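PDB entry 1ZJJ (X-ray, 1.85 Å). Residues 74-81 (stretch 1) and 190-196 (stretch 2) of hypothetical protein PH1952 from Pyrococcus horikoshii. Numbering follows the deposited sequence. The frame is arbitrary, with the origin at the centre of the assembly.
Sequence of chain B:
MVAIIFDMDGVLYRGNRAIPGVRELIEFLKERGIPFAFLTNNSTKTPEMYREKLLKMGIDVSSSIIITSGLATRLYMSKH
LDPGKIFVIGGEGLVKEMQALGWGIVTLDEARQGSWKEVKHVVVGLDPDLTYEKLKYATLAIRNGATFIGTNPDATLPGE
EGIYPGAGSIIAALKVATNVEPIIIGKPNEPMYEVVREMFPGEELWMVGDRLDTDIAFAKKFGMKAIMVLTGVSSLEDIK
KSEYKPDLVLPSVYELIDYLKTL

Stretch 1 (74-81) RLYMSKHL
Stretch 2 190-196: EPMYEVV

A single carboxylate organises the polar half of this contact: Glu-194 receives hydrogen bonds from two consecutive residues of the other helix, Lys-79 and His-80. The imidazole is bifurcated, His-80 NE2 lying 2.9 Å from Glu-194 OE1 and 2.9 Å from Glu-194 OE2, with N-H...acceptor angles of 143° and 151°. One N-H thus spans both oxygens, and the carboxylate sits at the edge of the ring, near its plane, where that hydrogen points. Lys-79 NZ donates to Glu-194 OE2 at 2.9 Å, and opposite charges make this pair a salt bridge.

The frame is two helices crossing almost at right angles. Residues 74-80 close a helix that begins earlier in the chain, and 190-196 belong to one that continues beyond the stretch. Their axes approach to 9.9 Å, with 89° between the N-to-C directions and a signed crossing angle of 89°. The two stretches bury 282 Å² between them, both sides summed. The register is set by Tyr-76 CA to Pro-191 CA, 6.4 Å, and Leu-75 CA to Val-195 CA, 7.4 Å.

Build both segments with helical phi/psi near -60/-40, relaxing to -80/-34 at Lys-79 and -118/-1 at His-80; Leu-81, at -126/168, leaves the helix. The i-to-i+4 ladder includes Lys-79 N to Leu-75 O at 3.1 Å, His-80 N to Tyr-76 O at 2.8 Å, Glu-194 N to Glu-190 O at 2.8 Å and Val-195 N to Pro-191 O at 3.2 Å.

Glu-194 points its CA-to-CB bond toward the partner helix and extends with chi1 and chi2 both t (174°, 170°) and chi3 at 45°. Lys-79 also starts toward its partner and is t at all four chi angles, a straight chain that carries its ammonium to the carboxylate. His-80, likewise toward, takes chi1 m (-57°) and chi2 -67°.

Apolar pairs complete the contact. Leu-75, pointing toward stretch 2 with chi1 m and chi2 t, brings CD1 to 3.8 Å from CG1 of Val-195, whose CA-to-CB bond points sideways and whose chi1 is t (173°). Tyr-76, sideways with chi1 t (173°) and chi2 78°, places CD1 4.0 Å from CB of Pro-191; Pro-191 directs its CA-to-CB bond toward stretch 1, and its ring pucker is C-gamma exo.

The rule is economical: Pro-191, Glu-194 and Val-195, spaced i, i+3 and i+4, present one helical face, and Glu-194 has the largest area covered by the other stretch, 79 Å², while joining its charge to two donors.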

# COMPACT_ATOMS: atom_id res chain seq x y z
N ARG B 74 -12.71 18.22 4.05
CA ARG B 74 -13.13 19.44 3.37
C ARG B 74 -12.85 20.65 4.26
O ARG B 74 -12.29 21.65 3.80
CB ARG B 74 -14.63 19.40 3.03
CG ARG B 74 -15.23 20.77 2.70
CD ARG B 74 -16.59 20.68 1.97
NE ARG B 74 -17.69 20.17 2.79
CZ ARG B 74 -18.29 20.84 3.77
NH1 ARG B 74 -17.90 22.07 4.09
NH2 ARG B 74 -19.29 20.29 4.44
N LEU B 75 -13.23 20.57 5.53
CA LEU B 75 -13.02 21.67 6.47
C LEU B 75 -11.53 21.98 6.65
O LEU B 75 -11.15 23.15 6.77
CB LEU B 75 -13.66 21.34 7.83
CG LEU B 75 -15.19 21.16 7.81
CD1 LEU B 75 -15.68 20.78 9.20
CD2 LEU B 75 -15.86 22.44 7.34
N TYR B 76 -10.70 20.95 6.68
CA TYR B 76 -9.27 21.15 6.82
C TYR B 76 -8.72 21.89 5.59
O TYR B 76 -7.99 22.87 5.72
CB TYR B 76 -8.55 19.80 6.95
CG TYR B 76 -7.05 19.95 6.92
CD1 TYR B 76 -6.35 20.39 8.05
CD2 TYR B 76 -6.33 19.73 5.75
CE1 TYR B 76 -4.97 20.62 8.00
CE2 TYR B 76 -4.96 19.96 5.68
CZ TYR B 76 -4.29 20.40 6.81
OH TYR B 76 -2.94 20.65 6.73
N MET B 77 -9.08 21.40 4.41
CA MET B 77 -8.63 22.00 3.15
C MET B 77 -9.06 23.47 3.06
O MET B 77 -8.25 24.33 2.72
CB MET B 77 -9.19 21.21 1.97
CG MET B 77 -8.66 19.78 1.91
SD MET B 77 -9.48 18.75 0.68
CE MET B 77 -8.59 19.26 -0.79
N SER B 78 -10.32 23.74 3.37
CA SER B 78 -10.84 25.09 3.32
C SER B 78 -10.08 26.05 4.24
O SER B 78 -9.77 27.18 3.86
CB SER B 78 -12.32 25.08 3.70
OG SER B 78 -12.93 26.32 3.41
N LYS B 79 -9.78 25.58 5.45
CA LYS B 79 -9.09 26.40 6.44
C LYS B 79 -7.58 26.54 6.30
O LYS B 79 -7.04 27.60 6.59
CB LYS B 79 -9.40 25.86 7.84
CG LYS B 79 -8.85 26.70 8.97
CD LYS B 79 -9.26 26.14 10.32
CE LYS B 79 -9.02 27.16 11.41
NZ LYS B 79 -9.24 26.61 12.78
N HIS B 80 -6.91 25.49 5.83
CA HIS B 80 -5.46 25.50 5.76
C HIS B 80 -4.75 25.38 4.41
O HIS B 80 -3.53 25.40 4.37
CB HIS B 80 -4.91 24.41 6.69
CG HIS B 80 -5.36 24.54 8.11
ND1 HIS B 80 -4.97 25.59 8.92
CD2 HIS B 80 -6.18 23.77 8.87
CE1 HIS B 80 -5.52 25.46 10.11
NE2 HIS B 80 -6.26 24.36 10.10
N LEU B 81 -5.48 25.24 3.31
CA LEU B 81 -4.81 25.10 2.03
C LEU B 81 -5.30 26.13 1.02
O LEU B 81 -6.30 26.81 1.24
CB LEU B 81 -5.02 23.69 1.48
CG LEU B 81 -4.59 22.53 2.39
CD1 LEU B 81 -5.01 21.21 1.75
CD2 LEU B 81 -3.08 22.56 2.62
N GLU B 190 -4.74 15.26 14.49
CA GLU B 190 -5.12 16.60 14.89
C GLU B 190 -6.19 17.31 14.05
O GLU B 190 -7.03 18.03 14.59
CB GLU B 190 -3.84 17.44 14.99
CG GLU B 190 -3.99 18.79 15.65
CD GLU B 190 -4.63 19.79 14.73
OE1 GLU B 190 -4.50 19.61 13.50
OE2 GLU B 190 -5.25 20.76 15.22
N PRO B 191 -6.18 17.14 12.71
CA PRO B 191 -7.20 17.82 11.91
C PRO B 191 -8.63 17.46 12.36
O PRO B 191 -9.53 18.31 12.34
CB PRO B 191 -6.92 17.33 10.49
CG PRO B 191 -5.43 17.11 10.51
CD PRO B 191 -5.23 16.42 11.84
N MET B 192 -8.82 16.21 12.76
CA MET B 192 -10.13 15.74 13.20
C MET B 192 -10.48 16.42 14.52
O MET B 192 -11.62 16.80 14.75
CB MET B 192 -10.12 14.22 13.40
CG MET B 192 -11.50 13.60 13.44
SD MET B 192 -12.26 13.60 11.80
CE MET B 192 -12.77 11.91 11.67
N TYR B 193 -9.48 16.57 15.39
CA TYR B 193 -9.70 17.22 16.68
C TYR B 193 -10.05 18.68 16.45
O TYR B 193 -10.90 19.24 17.14
CB TYR B 193 -8.45 17.14 17.56
CG TYR B 193 -8.63 17.76 18.92
CD1 TYR B 193 -9.45 17.17 19.88
CD2 TYR B 193 -8.01 18.97 19.25
CE1 TYR B 193 -9.65 17.76 21.12
CE2 TYR B 193 -8.20 19.57 20.49
CZ TYR B 193 -9.03 18.97 21.42
OH TYR B 193 -9.25 19.57 22.63
N GLU B 194 -9.40 19.29 15.47
CA GLU B 194 -9.65 20.68 15.16
C GLU B 194 -11.12 20.86 14.80
O GLU B 194 -11.74 21.85 15.17
CB GLU B 194 -8.76 21.15 14.01
CG GLU B 194 -9.06 22.55 13.53
CD GLU B 194 -8.02 23.08 12.56
OE1 GLU B 194 -7.62 22.34 11.64
OE2 GLU B 194 -7.62 24.25 12.70
N VAL B 195 -11.68 19.89 14.08
CA VAL B 195 -13.09 19.97 13.70
C VAL B 195 -14.03 19.83 14.90
O VAL B 195 -15.01 20.57 15.03
CB VAL B 195 -13.45 18.90 12.64
CG1 VAL B 195 -14.94 18.88 12.41
CG2 VAL B 195 -12.73 19.22 11.34
N VAL B 196 -13.74 18.88 15.78
CA VAL B 196 -14.55 18.66 16.98
C VAL B 196 -14.52 19.93 17.84
O VAL B 196 -15.55 20.38 18.32
CB VAL B 196 -14.00 17.47 17.82
CG1 VAL B 196 -14.68 17.44 19.19
CG2 VAL B 196 -14.24 16.16 17.08